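Local coordinates for restriction endonuclease AspBHI (Azoarcus sp., PDB 4OC8), which acts as a DNA modification-dependent restriction endonuclease, probably binding DNA through its N-terminal part and cutting it with a PD-(D/E)XK-type nuclease domain, at residues T2-G6 against A18-Y23; G10-V16 against E177-R182; W276-D282 against R320-R324. All blocks are in the same frame, centred on the assembly; numbering follows the deposited sequence.

Contact 1. Residues T2-G6 against A18-Y23; sequences TFFTG and AVYAGY
A parallel β pair joins the very start of the chain to strand 19-24, its parallel neighbour in the large mixed sheet of the N-terminal part. The two runs point the same way, 16° apart, and pair Phe-3 with Val-19 and Phe-4 with Tyr-20, CA to CA 4.9 Å in each case. Three backbone hydrogen bonds join them: Val-19 N to Thr-2 O (3.2 Å), Phe-4 N to Val-19 O (2.8 Å) and Ala-21 N to Phe-4 O (2.8 Å). Phe-3 and Phe-4 are extended (phi/psi -133/119° and -121/131°); at Thr-5 psi falls to -57° and the pairing ends.

The side chains alternate between two faces. On one, Phe-3 takes chi1 t, which swings its ring over the neighbouring strand: CD2 lies 3.6 Å from CG1 of Val-19, and CZ drops to 3.5 Å from CB of Ala-21, whose small methyl leaves a hollow for the ring tip. On the other face Phe-4 and Tyr-20, both chi1 m, lean the same way as an oblique aromatic pair, centroids 5.4 Å apart and planes at 37°. Beyond them Ala-18 offers only a methyl, so the Phe-4 ring can extend over it, CE2 to CB 4.2 Å. Leu-9 and Val-12 pack on both of these rings, while Tyr-20 OH is hydrogen-bonded to Ile-15 N and Asp-13 O; a tyrosine thus serves as both oily slab and polar anchor. The other edge of strand 19-24 pairs with strand 133-142. The tightest fit between the side chains on the Phe-4 face is Phe-4 CD2 against Tyr-20 CE2, at 3.4 Å.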
ATOM      1  N   THR A   2      15.270 -12.332  31.225  1.00 88.17           N
ATOM      2  CA  THR A   2      15.895 -11.227  30.507  1.00 82.38           C
ATOM      3  C   THR A   2      15.625  -9.874  31.171  1.00 74.69           C
ATOM      4  O   THR A   2      15.159  -8.932  30.526  1.00 70.51           O
ATOM      5  CB  THR A   2      15.455 -11.191  29.027  1.00 83.02           C
ATOM      6  OG1 THR A   2      14.046 -11.447  28.937  1.00 76.23           O
ATOM      7  CG2 THR A   2      16.205 -12.244  28.224  1.00 69.51           C
ATOM      8  N   PHE A   3      15.921  -9.791  32.465  1.00 72.75           N
ATOM      9  CA  PHE A   3      15.826  -8.537  33.208  1.00 71.57           C
ATOM     10  C   PHE A   3      17.092  -8.339  34.036  1.00 66.06           C
ATOM     11  O   PHE A   3      17.397  -9.144  34.913  1.00 80.99           O
ATOM     12  CB  PHE A   3      14.593  -8.534  34.116  1.00 71.51           C
ATOM     13  CG  PHE A   3      14.452  -7.286  34.944  1.00 74.10           C
ATOM     14  CD1 PHE A   3      14.992  -7.215  36.219  1.00 79.64           C
ATOM     15  CD2 PHE A   3      13.777  -6.182  34.446  1.00 73.52           C
ATOM     16  CE1 PHE A   3      14.866  -6.068  36.981  1.00 79.38           C
ATOM     17  CE2 PHE A   3      13.644  -5.031  35.204  1.00 72.45           C
ATOM     18  CZ  PHE A   3      14.190  -4.975  36.472  1.00 79.49           C
ATOM     19  N   PHE A   4      17.823  -7.264  33.762  1.00 56.62           N
ATOM     20  CA  PHE A   4      19.110  -7.040  34.410  1.00 61.52           C
ATOM     21  C   PHE A   4      19.130  -5.735  35.183  1.00 70.45           C
ATOM     22  O   PHE A   4      18.750  -4.689  34.656  1.00 69.62           O
ATOM     23  CB  PHE A   4      20.225  -7.058  33.370  1.00 59.28           C
ATOM     24  CG  PHE A   4      20.198  -8.269  32.489  1.00 64.50           C
ATOM     25  CD1 PHE A   4      20.446  -9.526  33.014  1.00 61.54           C
ATOM     26  CD2 PHE A   4      19.919  -8.154  31.139  1.00 59.48           C
ATOM     27  CE1 PHE A   4      20.417 -10.644  32.208  1.00 59.87           C
ATOM     28  CE2 PHE A   4      19.891  -9.269  30.326  1.00 54.38           C
ATOM     29  CZ  PHE A   4      20.138 -10.516  30.862  1.00 60.16           C
ATOM     30  N   THR A   5      19.590  -5.792  36.430  1.00 73.13           N
ATOM     31  CA  THR A   5      19.476  -4.637  37.316  1.00 77.94           C
ATOM     32  C   THR A   5      20.770  -4.218  38.021  1.00 87.07           C
ATOM     33  O   THR A   5      21.208  -3.074  37.887  1.00 88.31           O
ATOM     34  CB  THR A   5      18.344  -4.833  38.356  1.00 82.91           C
ATOM     35  OG1 THR A   5      18.450  -3.835  39.379  1.00 89.07           O
ATOM     36  CG2 THR A   5      18.405  -6.229  38.983  1.00 78.88           C
ATOM     37  N   GLY A   6      21.375  -5.133  38.770  1.00 83.42           N
ATOM     38  CA  GLY A   6      22.495  -4.783  39.624  1.00 81.43           C
ATOM     39  C   GLY A   6      23.833  -4.782  38.919  1.00 77.91           C
ATOM     40  O   GLY A   6      23.945  -4.320  37.782  1.00 71.03           O
ATOM     41  N   ALA A  18      15.808  -6.931  25.662  1.00 43.02           N
ATOM     42  CA  ALA A  18      16.082  -7.216  27.068  1.00 40.74           C
ATOM     43  C   ALA A  18      15.992  -5.931  27.888  1.00 48.43           C
ATOM     44  O   ALA A  18      16.286  -4.840  27.391  1.00 44.38           O
ATOM     45  CB  ALA A  18      17.442  -7.864  27.235  1.00 35.27           C
ATOM     46  N   VAL A  19      15.582  -6.057  29.145  1.00 48.10           N
ATOM     47  CA  VAL A  19      15.362  -4.881  29.975  1.00 49.55           C
ATOM     48  C   VAL A  19      16.507  -4.640  30.951  1.00 46.80           C
ATOM     49  O   VAL A  19      16.870  -5.508  31.736  1.00 57.94           O
ATOM     50  CB  VAL A  19      14.024  -4.961  30.731  1.00 51.09           C
ATOM     51  CG1 VAL A  19      13.902  -3.811  31.716  1.00 53.63           C
ATOM     52  CG2 VAL A  19      12.865  -4.950  29.745  1.00 48.15           C
ATOM     53  N   TYR A  20      17.067  -3.441  30.885  1.00 41.19           N
ATOM     54  CA  TYR A  20      18.184  -3.052  31.720  1.00 50.88           C
ATOM     55  C   TYR A  20      17.749  -1.931  32.650  1.00 53.11           C
ATOM     56  O   TYR A  20      17.508  -0.806  32.215  1.00 56.28           O
ATOM     57  CB  TYR A  20      19.351  -2.611  30.841  1.00 49.64           C
ATOM     58  CG  TYR A  20      19.794  -3.686  29.878  1.00 44.72           C
ATOM     59  CD1 TYR A  20      19.183  -3.832  28.644  1.00 47.10           C
ATOM     60  CD2 TYR A  20      20.811  -4.566  30.213  1.00 47.03           C
ATOM     61  CE1 TYR A  20      19.579  -4.820  27.765  1.00 46.88           C
ATOM     62  CE2 TYR A  20      21.215  -5.554  29.341  1.00 42.65           C
ATOM     63  CZ  TYR A  20      20.596  -5.679  28.119  1.00 40.59           C
ATOM     64  OH  TYR A  20      20.995  -6.662  27.243  1.00 39.73           O
ATOM     65  N   ALA A  21      17.643  -2.254  33.933  1.00 56.63           N
ATOM     66  CA  ALA A  21      17.091  -1.340  34.923  1.00 51.85           C
ATOM     67  C   ALA A  21      18.171  -0.707  35.788  1.00 66.77           C
ATOM     68  O   ALA A  21      19.230  -1.295  36.010  1.00 72.93           O
ATOM     69  CB  ALA A  21      16.087  -2.071  35.798  1.00 58.68           C
ATOM     70  N   GLY A  22      17.892   0.496  36.277  1.00 66.90           N
ATOM     71  CA  GLY A  22      18.785   1.171  37.198  1.00 68.58           C
ATOM     72  C   GLY A  22      18.596   0.668  38.615  1.00 78.33           C
ATOM     73  O   GLY A  22      17.694  -0.124  38.887  1.00 79.92           O
ATOM     74  N   TYR A  23      19.452   1.128  39.520  1.00 84.13           N
ATOM     75  CA  TYR A  23      19.395   0.720  40.918  1.00 85.65           C
ATOM     76  C   TYR A  23      19.666   1.922  41.815  1.00 96.85           C
ATOM     77  O   TYR A  23      20.298   2.889  41.386  1.00 99.53           O
ATOM     78  CB  TYR A  23      20.427  -0.378  41.191  1.00 81.72           C
ATOM     79  CG  TYR A  23      21.835   0.013  40.794  1.00 86.77           C
ATOM     80  CD1 TYR A  23      22.693   0.623  41.702  1.00 89.82           C
ATOM     81  CD2 TYR A  23      22.305  -0.222  39.508  1.00 86.39           C
ATOM     82  CE1 TYR A  23      23.979   0.987  41.338  1.00 88.36           C
ATOM     83  CE2 TYR A  23      23.588   0.139  39.136  1.00 78.06           C
ATOM     84  CZ  TYR A  23      24.420   0.741  40.053  1.00 76.71           C
ATOM     85  OH  TYR A  23      25.693   1.099  39.678  1.00 72.18           O
TER

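Contact 2. Residues G10-V16 against E177-R182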
ATOM      1  N   GLY A  10      27.625  -4.765  34.403  1.00 56.35           N
ATOM      2  CA  GLY A  10      29.027  -4.703  34.032  1.00 57.29           C
ATOM      3  C   GLY A  10      29.500  -5.976  33.352  1.00 63.35           C
ATOM      4  O   GLY A  10      30.675  -6.105  32.997  1.00 57.11           O
ATOM      5  N   GLN A  11      28.580  -6.917  33.151  1.00 61.47           N
ATOM      6  CA  GLN A  11      28.950  -8.236  32.646  1.00 67.60           C
ATOM      7  C   GLN A  11      28.123  -8.718  31.451  1.00 65.65           C
ATOM      8  O   GLN A  11      28.674  -9.245  30.483  1.00 69.11           O
ATOM      9  CB  GLN A  11      28.889  -9.268  33.782  1.00 76.56           C
ATOM     10  CG  GLN A  11      29.975  -9.081  34.837  1.00 75.82           C
ATOM     11  CD  GLN A  11      29.589  -9.649  36.188  1.00 83.39           C
ATOM     12  OE1 GLN A  11      28.469 -10.128  36.378  1.00 90.26           O
ATOM     13  NE2 GLN A  11      30.517  -9.594  37.138  1.00 70.82           N
ATOM     14  N   VAL A  12      26.807  -8.541  31.521  1.00 59.33           N
ATOM     15  CA  VAL A  12      25.909  -9.071  30.494  1.00 56.30           C
ATOM     16  C   VAL A  12      26.020  -8.331  29.148  1.00 48.58           C
ATOM     17  O   VAL A  12      26.323  -7.141  29.098  1.00 42.76           O
ATOM     18  CB  VAL A  12      24.441  -9.095  30.996  1.00 52.58           C
ATOM     19  CG1 VAL A  12      23.907  -7.684  31.162  1.00 55.93           C
ATOM     20  CG2 VAL A  12      23.554  -9.900  30.060  1.00 62.86           C
ATOM     21  N   ASP A  13      25.795  -9.058  28.058  1.00 53.13           N
ATOM     22  CA  ASP A  13      25.784  -8.474  26.722  1.00 53.44           C
ATOM     23  C   ASP A  13      24.513  -7.657  26.466  1.00 50.01           C
ATOM     24  O   ASP A  13      23.597  -7.634  27.290  1.00 42.74           O
ATOM     25  CB  ASP A  13      25.912  -9.574  25.663  1.00 43.37           C
ATOM     26  CG  ASP A  13      27.348 -10.004  25.440  1.00 49.56           C
ATOM     27  OD1 ASP A  13      28.244  -9.147  25.604  1.00 50.22           O
ATOM     28  OD2 ASP A  13      27.578 -11.190  25.098  1.00 36.05           O
ATOM     29  N   LEU A  14      24.466  -6.991  25.316  1.00 40.82           N
ATOM     30  CA  LEU A  14      23.286  -6.241  24.900  1.00 41.25           C
ATOM     31  C   LEU A  14      22.353  -7.119  24.073  1.00 40.05           C
ATOM     32  O   LEU A  14      22.630  -7.400  22.906  1.00 40.02           O
ATOM     33  CB  LEU A  14      23.686  -5.011  24.083  1.00 44.44           C
ATOM     34  CG  LEU A  14      24.136  -3.749  24.821  1.00 35.82           C
ATOM     35  CD1 LEU A  14      25.446  -3.970  25.546  1.00 44.45           C
ATOM     36  CD2 LEU A  14      24.266  -2.610  23.836  1.00 36.11           C
ATOM     37  N   ILE A  15      21.245  -7.536  24.678  1.00 37.86           N
ATOM     38  CA  ILE A  15      20.312  -8.474  24.053  1.00 38.01           C
ATOM     39  C   ILE A  15      19.031  -7.777  23.580  1.00 38.12           C
ATOM     40  O   ILE A  15      18.416  -7.011  24.325  1.00 34.26           O
ATOM     41  CB  ILE A  15      19.972  -9.624  25.029  1.00 39.07           C
ATOM     42  CG1 ILE A  15      21.265 -10.255  25.558  1.00 36.46           C
ATOM     43  CG2 ILE A  15      19.078 -10.666  24.359  1.00 24.92           C
ATOM     44  CD1 ILE A  15      21.128 -10.916  26.914  1.00 28.34           C
ATOM     45  N   VAL A  16      18.641  -8.041  22.337  1.00 33.62           N
ATOM     46  CA  VAL A  16      17.470  -7.399  21.744  1.00 35.52           C
ATOM     47  C   VAL A  16      16.215  -7.575  22.597  1.00 38.22           C
ATOM     48  O   VAL A  16      15.841  -8.697  22.951  1.00 42.72           O
ATOM     49  CB  VAL A  16      17.209  -7.912  20.318  1.00 32.13           C
ATOM     50  CG1 VAL A  16      15.864  -7.419  19.813  1.00 31.78           C
ATOM     51  CG2 VAL A  16      18.331  -7.477  19.391  1.00 27.67           C
ATOM     52  N   GLU A 177      20.807  -8.714  14.333  1.00 34.88           N
ATOM     53  CA  GLU A 177      21.721  -9.305  15.303  1.00 34.19           C
ATOM     54  C   GLU A 177      20.993  -9.445  16.634  1.00 35.06           C
ATOM     55  O   GLU A 177      20.476  -8.465  17.155  1.00 38.68           O
ATOM     56  CB  GLU A 177      22.964  -8.429  15.489  1.00 27.88           C
ATOM     57  CG  GLU A 177      23.790  -8.238  14.224  1.00 42.77           C
ATOM     58  CD  GLU A 177      24.530  -9.502  13.791  1.00 55.42           C
ATOM     59  OE1 GLU A 177      24.755 -10.395  14.638  1.00 57.86           O
ATOM     60  OE2 GLU A 177      24.899  -9.598  12.600  1.00 53.29           O
ATOM     61  N   ALA A 178      20.956 -10.653  17.188  1.00 42.62           N
ATOM     62  CA  ALA A 178      20.247 -10.882  18.446  1.00 36.40           C
ATOM     63  C   ALA A 178      21.055 -10.429  19.661  1.00 34.45           C
ATOM     64  O   ALA A 178      20.488  -9.996  20.665  1.00 35.84           O
ATOM     65  CB  ALA A 178      19.853 -12.345  18.585  1.00 32.03           C
ATOM     66  N   VAL A 179      22.377 -10.537  19.574  1.00 36.40           N
ATOM     67  CA  VAL A 179      23.237 -10.170  20.696  1.00 36.46           C
ATOM     68  C   VAL A 179      24.419  -9.302  20.274  1.00 37.06           C
ATOM     69  O   VAL A 179      25.183  -9.650  19.369  1.00 35.27           O
ATOM     70  CB  VAL A 179      23.773 -11.408  21.443  1.00 29.62           C
ATOM     71  CG1 VAL A 179      24.656 -10.975  22.592  1.00 32.56           C
ATOM     72  CG2 VAL A 179      22.625 -12.275  21.952  1.00 27.25           C
ATOM     73  N   ILE A 180      24.560  -8.165  20.943  1.00 32.78           N
ATOM     74  CA  ILE A 180      25.681  -7.271  20.698  1.00 40.47           C
ATOM     75  C   ILE A 180      26.668  -7.366  21.857  1.00 42.00           C
ATOM     76  O   ILE A 180      26.338  -7.014  22.989  1.00 46.14           O
ATOM     77  CB  ILE A 180      25.207  -5.819  20.541  1.00 38.47           C
ATOM     78  CG1 ILE A 180      24.014  -5.756  19.586  1.00 34.35           C
ATOM     79  CG2 ILE A 180      26.341  -4.943  20.053  1.00 36.21           C
ATOM     80  CD1 ILE A 180      24.331  -6.233  18.193  1.00 35.48           C
ATOM     81  N   PRO A 181      27.882  -7.858  21.576  1.00 37.47           N
ATOM     82  CA  PRO A 181      28.910  -8.059  22.598  1.00 35.70           C
ATOM     83  C   PRO A 181      29.250  -6.748  23.286  1.00 38.06           C
ATOM     84  O   PRO A 181      29.586  -5.789  22.593  1.00 44.69           O
ATOM     85  CB  PRO A 181      30.117  -8.530  21.782  1.00 38.45           C
ATOM     86  CG  PRO A 181      29.546  -9.088  20.532  1.00 29.70           C
ATOM     87  CD  PRO A 181      28.356  -8.238  20.236  1.00 43.95           C
ATOM     88  N   ARG A 182      29.171  -6.697  24.613  1.00 37.06           N
ATOM     89  CA  ARG A 182      29.549  -5.483  25.330  1.00 40.43           C
ATOM     90  C   ARG A 182      31.051  -5.222  25.227  1.00 42.92           C
ATOM     91  O   ARG A 182      31.495  -4.077  25.329  1.00 48.00           O
ATOM     92  CB  ARG A 182      29.092  -5.514  26.793  1.00 47.89           C
ATOM     93  CG  ARG A 182      29.793  -6.532  27.671  1.00 51.37           C
ATOM     94  CD  ARG A 182      29.495  -6.270  29.144  1.00 50.15           C
ATOM     95  NE  ARG A 182      30.348  -5.222  29.702  1.00 66.70           N
ATOM     96  CZ  ARG A 182      29.915  -4.233  30.479  1.00 62.10           C
ATOM     97  NH1 ARG A 182      28.630  -4.148  30.793  1.00 56.10           N
ATOM     98  NH2 ARG A 182      30.770  -3.329  30.940  1.00 52.35           N
TER
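This is a two-stranded antiparallel β pair, 14-15 against 179-180, that ties the N-terminal end of the chain to the start of helix 182-189. At its entrance Glu-177 sends its carboxylate away, to Ala-200 N, but its carbonyl O packs 3.3 Å from CG2 of Val-16. Ala-178 O then receives Val-16 N at 3.2 Å; Ala-178 also packs on Gln-166 of the second subunit, where a small residue fits.

Val-179 forms the non-hydrogen-bonded pair with Ile-15. Their β-branched side chains share a face, with Val-179 CG2 4.4 Å from Ile-15 CG1, and both meet Leu-92 of the second subunit, so this side of the pair is part of a subunit interface. Val-179 CG1 also rests on Asp-13 CB at 3.6 Å. Ile-180 turns to the opposite face, where CB lies 3.9 Å from CB of Leu-14 and both residues cover Phe-136 of strand 133-142. Ile-180 and Leu-14 form the hydrogen-bonded pair, with Leu-14 N to Ile-180 O at 3.0 Å and Ile-180 N to Leu-14 O at 2.9 Å.

Pro-181, at the N-cap position, follows the strand; a proline is well placed here, having no amide hydrogen to leave unsatisfied. The helix begins at Arg-182, whose N, in the first turn, has no acceptor within the helix and is met by Asp-13 OD1 at 2.8 Å, an acid well matched to a helix N-terminus. The long Arg-182 side chain then runs back along the loop 10-12 and gives NH1 to Pro-36 O. Its guanidinium lies with one face against Gly-10, whose O is 3.2 Å from Arg-182 CZ.

Contact 3. Residues W276-D282 against R320-R324; sequences WRDGGRD and RLISR
In the PD-(D/E)XK-type nuclease domain, the loop between strands 269-271 and 284-289 is clamped to the end of helix 315-324 by two arginines one helical turn apart. The loop's Asp-Gly-Gly-Arg-Asp run resembles the signature of Mrr-type nucleases, and both arginines also bridge Glu-303 of the central strand 294-305, so the cluster probably lies close to the active site.

Build a type I turn from Trp-276 to Gly-279, with Gly-279 N to Trp-276 O at 3.2 Å, and close the loop with Trp-276 N to Gly-280 O at 2.8 Å. Gly-279 has phi +93°, where a CB would clash with the preceding carbonyl; at Gly-280 a CB would come within 3.1 Å of Arg-320 NH2. Asp-278 (chi1 p) makes an Asx turn, OD1 accepting Gly-280 N at 2.9 Å.

Arg-320, extended with chi1 to chi3 all t, binds this acid side-on: NE to Asp-278 OD2 2.7 Å and NH2 to Asp-278 OD1 3.2 Å. The same NH2 reaches Arg-281 O at 3.0 Å. The CA-to-CB bond of Arg-281 points away, and its guanidinium makes salt bridges with Glu-253 and with Glu-151 of the third subunit. The indole of Trp-276 (chi1 t) lies against the arginines: Arg-324 CG makes a CH-pi contact over one face, 4.0 Å from the six-membered ring's centroid, and on that same side, obliquely, Arg-320 NH2 is 3.4 Å from Trp-276 CE3. Arg-324, chi1 m and chi3 p, folds back to Asp-282 (chi1 t), forming a salt bridge in which NE lies a very short 2.4 Å from Asp-282 OD1.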
ATOM      1  N   TRP A 276     -27.361   0.478  -1.325  1.00 48.84           N
ATOM      2  CA  TRP A 276     -27.219  -0.945  -1.060  1.00 49.10           C
ATOM      3  C   TRP A 276     -28.548  -1.570  -0.616  1.00 52.64           C
ATOM      4  O   TRP A 276     -29.519  -0.862  -0.335  1.00 51.61           O
ATOM      5  CB  TRP A 276     -26.123  -1.183  -0.023  1.00 48.29           C
ATOM      6  CG  TRP A 276     -25.500  -2.534  -0.118  1.00 52.46           C
ATOM      7  CD1 TRP A 276     -24.817  -3.050  -1.183  1.00 46.48           C
ATOM      8  CD2 TRP A 276     -25.488  -3.544   0.894  1.00 47.26           C
ATOM      9  NE1 TRP A 276     -24.385  -4.322  -0.896  1.00 46.84           N
ATOM     10  CE2 TRP A 276     -24.785  -4.650   0.374  1.00 49.76           C
ATOM     11  CE3 TRP A 276     -26.005  -3.623   2.191  1.00 50.56           C
ATOM     12  CZ2 TRP A 276     -24.589  -5.820   1.104  1.00 52.10           C
ATOM     13  CZ3 TRP A 276     -25.809  -4.786   2.915  1.00 54.86           C
ATOM     14  CH2 TRP A 276     -25.108  -5.868   2.369  1.00 53.04           C
ATOM     15  N   ARG A 277     -28.574  -2.898  -0.548  1.00 50.96           N
ATOM     16  CA  ARG A 277     -29.810  -3.653  -0.346  1.00 48.14           C
ATOM     17  C   ARG A 277     -30.564  -3.365   0.961  1.00 45.71           C
ATOM     18  O   ARG A 277     -31.789  -3.448   0.994  1.00 47.96           O
ATOM     19  CB  ARG A 277     -29.547  -5.159  -0.502  1.00 41.67           C
ATOM     20  CG  ARG A 277     -28.770  -5.789   0.646  1.00 53.95           C
ATOM     21  CD  ARG A 277     -28.285  -7.199   0.307  1.00 58.92           C
ATOM     22  NE  ARG A 277     -27.701  -7.864   1.470  1.00 67.75           N
ATOM     23  CZ  ARG A 277     -26.985  -8.983   1.415  1.00 69.46           C
ATOM     24  NH1 ARG A 277     -26.755  -9.567   0.247  1.00 81.84           N
ATOM     25  NH2 ARG A 277     -26.495  -9.516   2.530  1.00 57.82           N
ATOM     26  N   ASP A 278     -29.853  -3.020   2.030  1.00 44.85           N
ATOM     27  CA  ASP A 278     -30.524  -2.788   3.311  1.00 46.49           C
ATOM     28  C   ASP A 278     -31.017  -1.352   3.506  1.00 54.72           C
ATOM     29  O   ASP A 278     -31.407  -0.965   4.610  1.00 57.27           O
ATOM     30  CB  ASP A 278     -29.657  -3.232   4.501  1.00 53.69           C
ATOM     31  CG  ASP A 278     -28.360  -2.440   4.632  1.00 52.25           C
ATOM     32  OD1 ASP A 278     -28.152  -1.453   3.893  1.00 47.26           O
ATOM     33  OD2 ASP A 278     -27.542  -2.811   5.502  1.00 52.48           O
ATOM     34  N   GLY A 279     -30.988  -0.563   2.437  1.00 48.13           N
ATOM     35  CA  GLY A 279     -31.420   0.818   2.512  1.00 51.38           C
ATOM     36  C   GLY A 279     -30.282   1.773   2.800  1.00 52.37           C
ATOM     37  O   GLY A 279     -30.414   2.984   2.618  1.00 57.69           O
ATOM     38  N   GLY A 280     -29.162   1.227   3.256  1.00 55.41           N
ATOM     39  CA  GLY A 280     -27.974   2.021   3.499  1.00 51.61           C
ATOM     40  C   GLY A 280     -27.173   2.208   2.225  1.00 58.11           C
ATOM     41  O   GLY A 280     -27.646   1.904   1.126  1.00 48.19           O
ATOM     42  N   ARG A 281     -25.951   2.711   2.368  1.00 64.75           N
ATOM     43  CA  ARG A 281     -25.061   2.858   1.223  1.00 58.45           C
ATOM     44  C   ARG A 281     -23.913   1.845   1.250  1.00 55.11           C
ATOM     45  O   ARG A 281     -23.559   1.312   2.299  1.00 56.43           O
ATOM     46  CB  ARG A 281     -24.540   4.292   1.125  1.00 56.30           C
ATOM     47  CG  ARG A 281     -25.587   5.293   0.670  1.00 56.09           C
ATOM     48  CD  ARG A 281     -25.807   6.389   1.700  1.00 53.23           C
ATOM     49  NE  ARG A 281     -25.413   7.702   1.199  1.00 54.82           N
ATOM     50  CZ  ARG A 281     -24.257   8.294   1.486  1.00 65.17           C
ATOM     51  NH1 ARG A 281     -23.378   7.696   2.279  1.00 54.08           N
ATOM     52  NH2 ARG A 281     -23.979   9.491   0.985  1.00 60.81           N
ATOM     53  N   ASP A 282     -23.361   1.574   0.072  1.00 50.57           N
ATOM     54  CA  ASP A 282     -22.222   0.682  -0.093  1.00 48.63           C
ATOM     55  C   ASP A 282     -21.007   1.478  -0.561  1.00 53.47           C
ATOM     56  O   ASP A 282     -20.695   1.506  -1.752  1.00 38.57           O
ATOM     57  CB  ASP A 282     -22.550  -0.409  -1.113  1.00 37.16           C
ATOM     58  CG  ASP A 282     -21.360  -1.284  -1.436  1.00 57.13           C
ATOM     59  OD1 ASP A 282     -20.514  -1.492  -0.540  1.00 59.64           O
ATOM     60  OD2 ASP A 282     -21.264  -1.742  -2.597  1.00 57.89           O
ATOM     61  N   ARG A 320     -21.792  -7.204   8.020  1.00 52.10           N
ATOM     62  CA  ARG A 320     -22.187  -6.371   6.875  1.00 48.33           C
ATOM     63  C   ARG A 320     -21.007  -6.118   5.920  1.00 54.77           C
ATOM     64  O   ARG A 320     -21.095  -6.367   4.705  1.00 58.77           O
ATOM     65  CB  ARG A 320     -22.797  -5.041   7.331  1.00 42.45           C
ATOM     66  CG  ARG A 320     -23.370  -4.221   6.183  1.00 46.04           C
ATOM     67  CD  ARG A 320     -24.127  -2.990   6.664  1.00 45.25           C
ATOM     68  NE  ARG A 320     -24.841  -2.336   5.565  1.00 44.78           N
ATOM     69  CZ  ARG A 320     -24.343  -1.346   4.829  1.00 53.74           C
ATOM     70  NH1 ARG A 320     -23.125  -0.886   5.071  1.00 63.63           N
ATOM     71  NH2 ARG A 320     -25.061  -0.816   3.848  1.00 50.03           N
ATOM     72  N   LEU A 321     -19.899  -5.637   6.483  1.00 49.32           N
ATOM     73  CA  LEU A 321     -18.692  -5.357   5.712  1.00 49.11           C
ATOM     74  C   LEU A 321     -18.120  -6.619   5.060  1.00 45.48           C
ATOM     75  O   LEU A 321     -17.694  -6.596   3.903  1.00 44.41           O
ATOM     76  CB  LEU A 321     -17.640  -4.693   6.604  1.00 45.78           C
ATOM     77  CG  LEU A 321     -16.257  -4.471   5.990  1.00 44.88           C
ATOM     78  CD1 LEU A 321     -16.364  -3.619   4.738  1.00 38.63           C
ATOM     79  CD2 LEU A 321     -15.300  -3.837   6.999  1.00 41.53           C
ATOM     80  N   ILE A 322     -18.118  -7.714   5.813  1.00 36.21           N
ATOM     81  CA  ILE A 322     -17.631  -8.992   5.316  1.00 48.53           C
ATOM     82  C   ILE A 322     -18.428  -9.401   4.086  1.00 52.95           C
ATOM     83  O   ILE A 322     -17.862  -9.838   3.085  1.00 56.14           O
ATOM     84  CB  ILE A 322     -17.744 -10.097   6.386  1.00 53.02           C
ATOM     85  CG1 ILE A 322     -16.889  -9.752   7.602  1.00 51.90           C
ATOM     86  CG2 ILE A 322     -17.308 -11.437   5.822  1.00 45.66           C
ATOM     87  CD1 ILE A 322     -15.426  -9.629   7.288  1.00 54.05           C
ATOM     88  N   SER A 323     -19.745  -9.242   4.162  1.00 52.73           N
ATOM     89  CA  SER A 323     -20.601  -9.574   3.031  1.00 49.31           C
ATOM     90  C   SER A 323     -20.366  -8.606   1.874  1.00 50.46           C
ATOM     91  O   SER A 323     -20.563  -8.959   0.710  1.00 49.36           O
ATOM     92  CB  SER A 323     -22.073  -9.560   3.438  1.00 44.15           C
ATOM     93  OG  SER A 323     -22.653  -8.297   3.178  1.00 59.06           O
ATOM     94  N   ARG A 324     -19.940  -7.388   2.191  1.00 51.78           N
ATOM     95  CA  ARG A 324     -19.644  -6.416   1.135  1.00 48.58           C
ATOM     96  C   ARG A 324     -18.253  -6.552   0.499  1.00 57.67           C
ATOM     97  O   ARG A 324     -17.990  -5.937  -0.538  1.00 54.20           O
ATOM     98  CB  ARG A 324     -19.873  -4.984   1.626  1.00 43.58           C
ATOM     99  CG  ARG A 324     -21.343  -4.601   1.696  1.00 52.19           C
ATOM    100  CD  ARG A 324     -21.552  -3.256   2.363  1.00 47.62           C
ATOM    101  NE  ARG A 324     -20.713  -2.221   1.775  1.00 45.59           N
ATOM    102  CZ  ARG A 324     -19.947  -1.397   2.480  1.00 45.78           C
ATOM    103  NH1 ARG A 324     -19.923  -1.485   3.803  1.00 46.00           N
ATOM    104  NH2 ARG A 324     -19.211  -0.483   1.864  1.00 40.49           N
TER

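How the contacts relate
Contacts 1 and 2 interlock: their segments alternate along the chain, their centres are 12 Å apart, and Tyr-20 of one holds the backbone of 13-15 in the other. Contact 1 is hydrogen-bonded to strand 133-142 within its sheet; contact 2 packs side chains on it. The first pairing is parallel and aromatic, the second antiparallel and aliphatic with a charged end. Contact 3, on the opposite side of the chain's centre, lies in the nuclease domain, where salt bridges between loop and helix replace strand pairing. All three are partly buried, each with three buried and two exposed touching residues. All reach other subunits: contact 1 barely, contact 2 more widely, both to the second; contact 3 to the third.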